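Local coordinates for putative prolyl-tRNA synthetase (Leishmania major, PDB 5XIL), which probably joins L-proline to its cognate tRNA(Pro) at the expense of ATP, releasing AMP and diphosphate, at residues A[44-49]-A[134-139]; A[50-55]-A[187-192]; A[172-177]-A[258-263]; A[245-248]-A[254-257]. All coordinates share one frame; numbering follows the deposited sequence.

Contact 1: residues A[44-49]-A[134-139]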
# COMPACT_ATOMS: atom_id res chain seq x y z
N TYR A 44 10.60 -4.45 2.00
CA TYR A 44 9.91 -4.39 3.29
C TYR A 44 10.03 -3.00 3.85
O TYR A 44 9.09 -2.46 4.47
CB TYR A 44 10.46 -5.37 4.30
CG TYR A 44 9.66 -5.41 5.53
CD1 TYR A 44 8.48 -6.13 5.55
CD2 TYR A 44 10.08 -4.76 6.69
CE1 TYR A 44 7.69 -6.16 6.72
CE2 TYR A 44 9.32 -4.75 7.84
CZ TYR A 44 8.12 -5.45 7.85
OH TYR A 44 7.37 -5.48 8.97
N VAL A 45 11.21 -2.39 3.62
CA VAL A 45 11.39 -1.00 4.09
C VAL A 45 10.35 -0.02 3.47
O VAL A 45 9.74 0.73 4.16
CB VAL A 45 12.83 -0.51 3.88
CG1 VAL A 45 12.95 0.88 4.38
CG2 VAL A 45 13.81 -1.44 4.55
N TRP A 46 10.15 -0.12 2.15
CA TRP A 46 9.18 0.66 1.39
C TRP A 46 7.78 0.33 1.87
O TRP A 46 7.02 1.22 2.18
CB TRP A 46 9.37 0.47 -0.10
CG TRP A 46 8.56 1.49 -0.88
CD1 TRP A 46 7.52 1.21 -1.67
CD2 TRP A 46 8.68 2.94 -0.85
NE1 TRP A 46 6.99 2.40 -2.19
CE2 TRP A 46 7.67 3.46 -1.67
CE3 TRP A 46 9.50 3.82 -0.18
CZ2 TRP A 46 7.51 4.85 -1.89
CZ3 TRP A 46 9.38 5.17 -0.41
CH2 TRP A 46 8.39 5.68 -1.25
N LYS A 47 7.52 -0.94 2.12
CA LYS A 47 6.17 -1.32 2.65
C LYS A 47 5.90 -0.60 3.98
O LYS A 47 4.82 -0.09 4.20
CB LYS A 47 6.11 -2.82 2.86
CG LYS A 47 4.74 -3.28 3.08
CD LYS A 47 4.80 -4.76 3.47
CE LYS A 47 3.68 -5.54 2.84
NZ LYS A 47 3.72 -6.95 3.36
N CYS A 48 6.91 -0.52 4.83
CA CYS A 48 6.84 0.12 6.15
C CYS A 48 6.60 1.61 6.01
O CYS A 48 5.79 2.21 6.74
CB CYS A 48 8.11 -0.08 6.98
SG CYS A 48 8.27 -1.77 7.57
N VAL A 49 7.32 2.19 5.03
CA VAL A 49 7.13 3.59 4.74
C VAL A 49 5.73 3.89 4.24
O VAL A 49 5.05 4.90 4.67
CB VAL A 49 8.18 4.12 3.75
CG1 VAL A 49 7.83 5.53 3.27
CG2 VAL A 49 9.56 4.04 4.37
N ASN A 134 -3.28 12.27 -3.14
CA ASN A 134 -2.04 11.61 -3.10
C ASN A 134 -2.08 10.41 -3.97
O ASN A 134 -3.11 9.72 -4.11
CB ASN A 134 -1.78 11.18 -1.64
CG ASN A 134 -0.49 10.43 -1.48
OD1 ASN A 134 0.58 10.99 -1.75
ND2 ASN A 134 -0.56 9.15 -1.12
N MET A 135 -0.92 10.07 -4.52
CA MET A 135 -0.75 8.88 -5.33
C MET A 135 0.53 8.16 -4.93
O MET A 135 1.52 8.82 -4.65
CB MET A 135 -0.59 9.30 -6.78
CG MET A 135 -1.80 9.90 -7.36
SD MET A 135 -1.48 10.40 -9.09
CE MET A 135 -0.27 11.66 -8.84
N TRP A 136 0.47 6.86 -4.82
CA TRP A 136 1.63 5.98 -4.65
C TRP A 136 1.93 5.41 -6.00
O TRP A 136 1.12 4.71 -6.58
CB TRP A 136 1.33 4.87 -3.65
CG TRP A 136 1.24 5.37 -2.25
CD1 TRP A 136 0.11 5.74 -1.59
CD2 TRP A 136 2.33 5.62 -1.34
NE1 TRP A 136 0.43 6.19 -0.35
CE2 TRP A 136 1.77 6.11 -0.14
CE3 TRP A 136 3.70 5.44 -1.39
CZ2 TRP A 136 2.54 6.43 0.97
CZ3 TRP A 136 4.46 5.79 -0.29
CH2 TRP A 136 3.87 6.28 0.87
N ASN A 137 3.03 5.77 -6.62
CA ASN A 137 3.25 5.14 -7.92
C ASN A 137 4.67 5.06 -8.32
O ASN A 137 5.56 5.44 -7.57
CB ASN A 137 2.41 5.80 -9.00
CG ASN A 137 2.66 7.27 -9.13
OD1 ASN A 137 3.81 7.72 -9.05
ND2 ASN A 137 1.60 8.01 -9.37
N ASN A 138 4.90 4.54 -9.52
CA ASN A 138 6.25 4.37 -10.03
C ASN A 138 6.60 5.31 -11.16
O ASN A 138 6.02 5.22 -12.24
CB ASN A 138 6.50 2.91 -10.37
CG ASN A 138 5.45 2.35 -11.26
OD1 ASN A 138 4.40 1.87 -10.81
ND2 ASN A 138 5.73 2.38 -12.55
N VAL A 139 7.53 6.22 -10.87
CA VAL A 139 8.14 7.10 -11.84
C VAL A 139 9.26 6.43 -12.72
O VAL A 139 10.07 5.61 -12.26
CB VAL A 139 8.72 8.35 -11.12
CG1 VAL A 139 9.73 9.08 -11.98
CG2 VAL A 139 7.58 9.28 -10.71
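Trp46 of the helix and Trp136 of the strand reach toward each other with their indoles and meet at the six-membered rings, the main part of a small contact (120 Å² buried). Trp46 CZ2 lies 3.6 Å from Trp136 CZ3, in the plane of the Trp136 ring and at its edge, and CH2 of Trp46 approaches the same CZ3 at 4.0 Å. With the two six-membered rings inclined at 74° and their centroids 5.7 Å apart, the pair is oblique, neither a stack nor a T-shape. Length is what makes it possible: the nearest CA atoms, those of Trp46 and Trp136, are 11.0 Å apart, and neither CB is aimed at the opposite segment. A chi1 of -168° in Trp46 swings its indole out from the helix to meet the benzo ring of Trp136, which its own chi1 of -71° carries toward the helix. The second, smaller kind of contact is van der Waals packing on backbone: the carbonyl O of Val49 lies 4.2 Å from Trp136 CH2. Between 44-49 and 134-139 the contact is thus one of dispersion and shape. Both apolar and polar side chains surround the pair. Leu264 of strand 253-265 packs on both Trp46 and Val49, while Gln50 and Leu53, further along the helix, continue the bed for Trp136. Strand 131-139 runs between strand 63-64, parallel to it, and antiparallel strand 156-165, and on the helix Lys47 makes a salt bridge to Glu58 of the second subunit.

Contact 2: residues A[50-55]-A[187-192]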
# COMPACT_ATOMS: atom_id res chain seq x y z
N GLN A 50 5.26 3.04 3.35
CA GLN A 50 3.90 3.20 2.84
C GLN A 50 2.84 3.17 3.97
O GLN A 50 1.95 3.99 4.01
CB GLN A 50 3.54 2.11 1.85
CG GLN A 50 4.13 2.30 0.51
CD GLN A 50 3.75 1.21 -0.51
OE1 GLN A 50 3.67 0.05 -0.17
NE2 GLN A 50 3.59 1.60 -1.73
N ARG A 51 2.95 2.22 4.87
CA ARG A 51 2.04 2.12 5.99
C ARG A 51 2.07 3.36 6.87
O ARG A 51 1.02 3.94 7.15
CB ARG A 51 2.30 0.87 6.77
CG ARG A 51 1.84 -0.35 5.98
CD ARG A 51 2.28 -1.65 6.66
NE ARG A 51 1.86 -2.82 5.88
CZ ARG A 51 2.42 -4.02 6.02
NH1 ARG A 51 3.38 -4.21 6.89
NH2 ARG A 51 2.00 -5.04 5.29
N PHE A 52 3.26 3.79 7.25
CA PHE A 52 3.51 4.77 8.26
C PHE A 52 3.16 6.13 7.68
O PHE A 52 2.44 6.86 8.28
CB PHE A 52 5.00 4.71 8.67
CG PHE A 52 5.46 5.75 9.66
CD1 PHE A 52 5.22 5.60 11.02
CD2 PHE A 52 6.11 6.91 9.23
CE1 PHE A 52 5.69 6.54 11.93
CE2 PHE A 52 6.60 7.84 10.15
CZ PHE A 52 6.35 7.67 11.49
N LEU A 53 3.79 6.48 6.55
CA LEU A 53 3.52 7.77 5.88
C LEU A 53 2.09 7.84 5.31
O LEU A 53 1.43 8.84 5.45
CB LEU A 53 4.53 8.03 4.73
CG LEU A 53 4.34 9.29 3.91
CD1 LEU A 53 4.42 10.50 4.84
CD2 LEU A 53 5.42 9.31 2.79
N GLY A 54 1.62 6.76 4.75
CA GLY A 54 0.24 6.64 4.30
C GLY A 54 -0.73 6.95 5.40
O GLY A 54 -1.72 7.65 5.16
N GLY A 55 -0.51 6.37 6.56
CA GLY A 55 -1.35 6.62 7.70
C GLY A 55 -1.43 8.07 8.10
O GLY A 55 -2.53 8.64 8.32
N GLU A 187 13.44 9.94 10.77
CA GLU A 187 13.83 9.86 12.19
C GLU A 187 13.25 8.62 12.93
O GLU A 187 14.00 7.87 13.62
CB GLU A 187 13.46 11.14 12.94
CG GLU A 187 14.24 12.38 12.55
CD GLU A 187 13.66 13.68 13.10
OE1 GLU A 187 12.49 13.72 13.43
OE2 GLU A 187 14.35 14.72 13.11
N GLN A 188 11.94 8.44 12.78
CA GLN A 188 11.18 7.47 13.57
C GLN A 188 11.22 6.12 12.94
O GLN A 188 11.28 5.13 13.67
CB GLN A 188 9.76 7.93 13.79
CG GLN A 188 9.74 9.20 14.56
CD GLN A 188 8.35 9.69 14.79
OE1 GLN A 188 7.36 8.93 14.76
NE2 GLN A 188 8.25 10.98 14.99
N LEU A 189 11.22 6.02 11.60
CA LEU A 189 11.36 4.71 10.97
C LEU A 189 12.76 4.33 10.70
O LEU A 189 13.15 3.19 10.91
CB LEU A 189 10.54 4.55 9.70
CG LEU A 189 9.08 4.28 9.78
CD1 LEU A 189 8.66 4.05 8.31
CD2 LEU A 189 8.77 3.01 10.54
N LEU A 190 13.57 5.25 10.15
CA LEU A 190 14.82 4.84 9.60
C LEU A 190 16.04 5.18 10.47
O LEU A 190 17.14 4.92 10.08
CB LEU A 190 14.98 5.47 8.20
CG LEU A 190 13.84 5.27 7.22
CD1 LEU A 190 14.18 5.95 5.88
CD2 LEU A 190 13.46 3.82 7.05
N ALA A 191 15.79 5.87 11.59
CA ALA A 191 16.79 6.30 12.57
C ALA A 191 17.85 7.21 11.93
O ALA A 191 19.04 7.21 12.28
CB ALA A 191 17.41 5.09 13.30
N VAL A 192 17.39 7.97 10.91
CA VAL A 192 18.28 8.89 10.18
C VAL A 192 17.96 10.31 10.61
O VAL A 192 16.84 10.72 10.52
CB VAL A 192 18.01 8.77 8.64
CG1 VAL A 192 18.74 9.89 7.89
CG2 VAL A 192 18.43 7.39 8.13
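Helix 40-60 meets the C-terminal end of helix 168-189, which belongs to the class II synthetase core, with Phe52 as the central side chain. Its CB points toward the other segment, and CG stands anti to the backbone N (chi1 176°), which sends the ring out from helix 40-60 to the last turn of helix 168-189. Leu189 covers one face of that ring: its CG sits 4.1 Å from the ring centroid and 18° off the normal, displaced toward the rim, a CH-pi contact. One methyl, CD1 of Leu189, slips back along the phenylalanine to lie 3.7 Å from Phe52 CB, so the two side chains run past each other in opposite directions. Gln188 comes to the ring edge instead. Its extended chain brings OE1 to 3.6 Å from Phe52 CZ, in the ring plane, with the amide turned 76° from the ring, and Gln188 CB also nears CZ at 4.1 Å. Gln188 and Leu189 themselves lie in a wider, pi-type last turn (187-189), after which Ala191 leaves helical angles with positive phi. Val185, one turn earlier in helix 168-189, also packs on Phe52. The chemistry is thus apolar over the face, where the contact appears to rest mainly on dispersion; at the rim, the amide oxygen beside the C-H edge may add a weak favourable electrostatic term.

Contact 3: residues A[172-177]-A[258-263]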
# COMPACT_ATOMS: atom_id res chain seq x y z
N ALA A 172 0.23 26.91 3.29
CA ALA A 172 1.51 27.01 3.99
C ALA A 172 1.59 26.11 5.17
O ALA A 172 2.66 25.50 5.44
CB ALA A 172 1.83 28.43 4.44
N LYS A 173 0.49 26.00 5.90
CA LYS A 173 0.46 25.16 7.07
C LYS A 173 0.62 23.67 6.68
O LYS A 173 1.39 22.98 7.31
CB LYS A 173 -0.81 25.38 7.88
CG LYS A 173 -1.13 24.37 8.97
CD LYS A 173 -2.34 24.90 9.75
CE LYS A 173 -2.74 24.03 10.94
NZ LYS A 173 -3.07 22.68 10.39
N GLU A 174 -0.03 23.25 5.61
CA GLU A 174 0.04 21.84 5.19
C GLU A 174 1.44 21.49 4.67
O GLU A 174 1.92 20.36 4.85
CB GLU A 174 -0.98 21.55 4.13
CG GLU A 174 -1.09 20.06 3.80
CD GLU A 174 -2.08 19.76 2.70
OE1 GLU A 174 -2.13 20.49 1.64
OE2 GLU A 174 -2.80 18.76 2.87
N VAL A 175 2.04 22.44 3.96
CA VAL A 175 3.41 22.29 3.47
C VAL A 175 4.35 21.81 4.58
O VAL A 175 5.11 20.85 4.41
CB VAL A 175 3.93 23.61 2.87
CG1 VAL A 175 5.44 23.57 2.75
CG2 VAL A 175 3.33 23.83 1.49
N LEU A 176 4.25 22.43 5.75
CA LEU A 176 5.08 22.08 6.89
C LEU A 176 4.59 20.85 7.64
O LEU A 176 5.41 20.15 8.21
CB LEU A 176 5.23 23.25 7.84
CG LEU A 176 5.93 24.50 7.32
CD1 LEU A 176 5.82 25.70 8.25
CD2 LEU A 176 7.39 24.18 7.09
N GLU A 177 3.31 20.58 7.64
CA GLU A 177 2.79 19.35 8.20
C GLU A 177 3.36 18.15 7.46
O GLU A 177 3.77 17.15 8.09
CB GLU A 177 1.28 19.28 8.24
CG GLU A 177 0.69 20.17 9.36
CD GLU A 177 -0.82 20.41 9.19
OE1 GLU A 177 -1.38 20.34 8.08
OE2 GLU A 177 -1.46 20.70 10.20
N TRP A 258 -4.51 28.29 -3.69
CA TRP A 258 -3.15 28.11 -3.28
C TRP A 258 -2.81 26.62 -3.29
O TRP A 258 -3.47 25.81 -2.61
CB TRP A 258 -3.00 28.72 -1.93
CG TRP A 258 -3.32 30.21 -1.95
CD1 TRP A 258 -4.59 30.79 -1.89
CD2 TRP A 258 -2.39 31.29 -2.15
NE1 TRP A 258 -4.46 32.17 -2.03
CE2 TRP A 258 -3.14 32.50 -2.17
CE3 TRP A 258 -1.00 31.37 -2.23
CZ2 TRP A 258 -2.54 33.76 -2.30
CZ3 TRP A 258 -0.42 32.59 -2.39
CH2 TRP A 258 -1.18 33.77 -2.47
N GLN A 259 -1.79 26.25 -4.05
CA GLN A 259 -1.44 24.87 -4.25
C GLN A 259 -0.08 24.51 -3.62
O GLN A 259 0.81 25.33 -3.42
CB GLN A 259 -1.43 24.56 -5.76
CG GLN A 259 -2.81 24.48 -6.34
CD GLN A 259 -2.81 24.27 -7.81
OE1 GLN A 259 -2.95 25.21 -8.61
NE2 GLN A 259 -2.57 23.04 -8.20
N ASN A 260 0.03 23.24 -3.29
CA ASN A 260 1.29 22.66 -2.88
C ASN A 260 1.44 21.28 -3.50
O ASN A 260 0.50 20.70 -4.06
CB ASN A 260 1.40 22.61 -1.36
CG ASN A 260 0.37 21.66 -0.68
OD1 ASN A 260 0.11 20.56 -1.12
ND2 ASN A 260 -0.19 22.12 0.42
N SER A 261 2.68 20.81 -3.47
CA SER A 261 2.99 19.48 -3.89
C SER A 261 4.17 18.98 -3.08
O SER A 261 4.93 19.74 -2.53
CB SER A 261 3.21 19.34 -5.40
OG SER A 261 4.40 19.92 -5.76
N TRP A 262 4.29 17.66 -3.01
CA TRP A 262 5.22 17.08 -2.08
C TRP A 262 5.46 15.66 -2.45
O TRP A 262 4.53 15.02 -2.88
CB TRP A 262 4.69 17.25 -0.64
CG TRP A 262 3.18 17.22 -0.46
CD1 TRP A 262 2.32 18.30 -0.58
CD2 TRP A 262 2.34 16.12 -0.15
NE1 TRP A 262 1.04 17.92 -0.40
CE2 TRP A 262 1.01 16.61 -0.08
CE3 TRP A 262 2.58 14.78 0.20
CZ2 TRP A 262 -0.07 15.81 0.27
CZ3 TRP A 262 1.51 13.99 0.51
CH2 TRP A 262 0.19 14.51 0.55
N GLY A 263 6.71 15.18 -2.38
CA GLY A 263 7.01 13.83 -2.69
C GLY A 263 8.15 13.25 -1.83
O GLY A 263 9.04 13.97 -1.40
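The carboxylate of Glu174 and the amide of Asn260 meet with their planes 61° apart. Asn260 ND2 donates to Glu174 OE1 at 2.8 Å through a nearly straight bond, 174° at the hydrogen. The acceptor lies in the amide plane, whereas the donor reaches OE1 on its anti side, 19° out of the carboxylate plane. At the edge of the Trp262 indole, in its plane, lies CG of Asn260, and Trp262 NE1 gives a weak bond to Asn260 OD1 at 2.9 Å, so both ends of the amide have a partner, the ND2 side firmly and the OD1 side weakly, which should limit its rotation. Asn260 CB packs against Val175 CG2 at 3.7 Å. Glu174 is gripped further: Trp165 NE1 also donates to OE1, and Arg132 forms a salt bridge with OE2, an arrangement that would probably keep this buried carboxylate ionised. Cys163 of strand 156-165 packs on both Glu174 and Asn260. This is a helix laid on one face of an antiparallel sheet and pinned by a buried polar cluster, within the antiparallel core characteristic of class II aminoacyl-tRNA synthetases.

Contact 4: residues A[245-248]-A[254-257]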
# COMPACT_ATOMS: atom_id res chain seq x y z
N PHE A 245 -12.09 30.11 -8.75
CA PHE A 245 -13.42 30.05 -8.22
C PHE A 245 -13.86 31.47 -7.82
O PHE A 245 -13.05 32.34 -7.51
CB PHE A 245 -13.45 29.09 -7.00
CG PHE A 245 -12.59 29.54 -5.86
CD1 PHE A 245 -11.20 29.37 -5.90
CD2 PHE A 245 -13.15 30.16 -4.74
CE1 PHE A 245 -10.41 29.83 -4.86
CE2 PHE A 245 -12.36 30.60 -3.69
CZ PHE A 245 -10.97 30.46 -3.78
N GLN A 246 -15.17 31.68 -7.80
CA GLN A 246 -15.70 32.99 -7.34
C GLN A 246 -15.54 33.13 -5.86
O GLN A 246 -15.75 32.17 -5.08
CB GLN A 246 -17.20 33.14 -7.71
CG GLN A 246 -17.48 33.19 -9.21
CD GLN A 246 -16.61 34.21 -9.91
OE1 GLN A 246 -15.54 33.87 -10.41
NE2 GLN A 246 -17.03 35.48 -9.89
N ASP A 247 -15.15 34.33 -5.44
CA ASP A 247 -15.00 34.61 -4.06
C ASP A 247 -16.38 34.47 -3.40
O ASP A 247 -17.31 35.12 -3.84
CB ASP A 247 -14.52 36.02 -3.90
CG ASP A 247 -14.41 36.44 -2.47
OD1 ASP A 247 -14.98 35.79 -1.59
OD2 ASP A 247 -13.74 37.44 -2.27
N PRO A 248 -16.54 33.56 -2.42
CA PRO A 248 -17.89 33.35 -1.82
C PRO A 248 -18.46 34.59 -1.11
O PRO A 248 -19.68 34.70 -0.96
CB PRO A 248 -17.64 32.26 -0.79
CG PRO A 248 -16.17 32.43 -0.42
CD PRO A 248 -15.52 32.74 -1.76
N THR A 254 -12.96 36.75 -8.96
CA THR A 254 -12.46 35.37 -9.16
C THR A 254 -11.17 35.24 -8.40
O THR A 254 -10.35 36.16 -8.38
CB THR A 254 -12.23 35.16 -10.63
OG1 THR A 254 -13.46 35.44 -11.32
CG2 THR A 254 -11.90 33.75 -10.91
N LEU A 255 -11.02 34.13 -7.67
CA LEU A 255 -9.83 33.87 -6.86
C LEU A 255 -9.13 32.64 -7.45
O LEU A 255 -9.77 31.82 -8.14
CB LEU A 255 -10.17 33.57 -5.41
CG LEU A 255 -10.83 34.74 -4.66
CD1 LEU A 255 -11.13 34.36 -3.22
CD2 LEU A 255 -9.98 35.99 -4.73
N ILE A 256 -7.83 32.55 -7.14
CA ILE A 256 -7.05 31.38 -7.54
C ILE A 256 -6.62 30.60 -6.31
O ILE A 256 -6.16 31.17 -5.32
CB ILE A 256 -5.83 31.81 -8.33
CG1 ILE A 256 -6.32 32.63 -9.55
CG2 ILE A 256 -5.06 30.59 -8.84
CD1 ILE A 256 -5.22 33.07 -10.53
N PRO A 257 -6.82 29.27 -6.33
CA PRO A 257 -6.42 28.52 -5.15
C PRO A 257 -4.92 28.54 -4.95
O PRO A 257 -4.19 28.70 -5.93
CB PRO A 257 -6.79 27.09 -5.48
CG PRO A 257 -7.78 27.17 -6.55
CD PRO A 257 -7.50 28.44 -7.31
O HOH W 1 -15.10 37.80 -11.47
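Phe245 and Leu255 form the tight part of this beta hairpin, as an antiparallel hydrogen-bonded pair. Phe245 N donates to Leu255 O at 2.9 Å, and Leu255 N returns a bond of 2.7 Å to Phe245 O, 173° at the hydrogen. On the same face of the ladder the two side chains pack together. Leu255 CB lies over one face of the Phe245 ring, 4.0 Å from its centroid, in a CH-pi contact offset toward the rim. With chi1 at 63° the Phe245 ring is folded back over its own backbone toward the neighbouring strand. There its edge meets the start of Pro257, with CE1 3.9 Å from the proline N. Asp247 CB adds a lighter contact to the leucine, 3.8 Å from CD1, while its OD1 turns to the backbone N of Glu249. The opposite face, bearing Gln246 and Thr254, is looser and wetter. These form a non-hydrogen-bonded pair whose side chains make the link: Thr254 OG1 donates to Gln246 OE1 at 2.8 Å, in the carbonyl plane and on a lone pair. A bend at chi2 (-51°) turns the glutamine amide so that OE1 faces the threonine hydroxyl. One water donates to Thr254 OG1 at 2.9 Å and accepts a weak bond from Gln246 NE2, which also binds the carbonyl of Asn251 in the turn. His126 and Leu129, from the loop between helix 111-122 and strand 131-139, pack on Phe245; strand 245-247 pairs with the start of strand 253-265, which goes on to pair with strands 156-165 and 223-234.

Contacts 1 and 3 are buried, contact 2 partly so, and contact 4 lies farthest out, on a hairpin, its centre about 38 Å from that of the chain. Helix 40-60 serves contacts 1 and 2, which touch where Leu189 CD1 packs on the Cys48 carbonyl; helix 168-189 serves contacts 2 and 3, and strand 253-265 carries one side of both 3 and 4. The shared elements thus form a series from helix to helix to strand to hairpin. Chemistry shifts along it: contacts 1 and 2 rely on aromatic and aliphatic surfaces, contact 3 on a buried amide-to-carboxylate bond, with Arg132 and Trp165 completing the carboxylate's partners, and contact 4 on backbone pairing with a water-linked polar face.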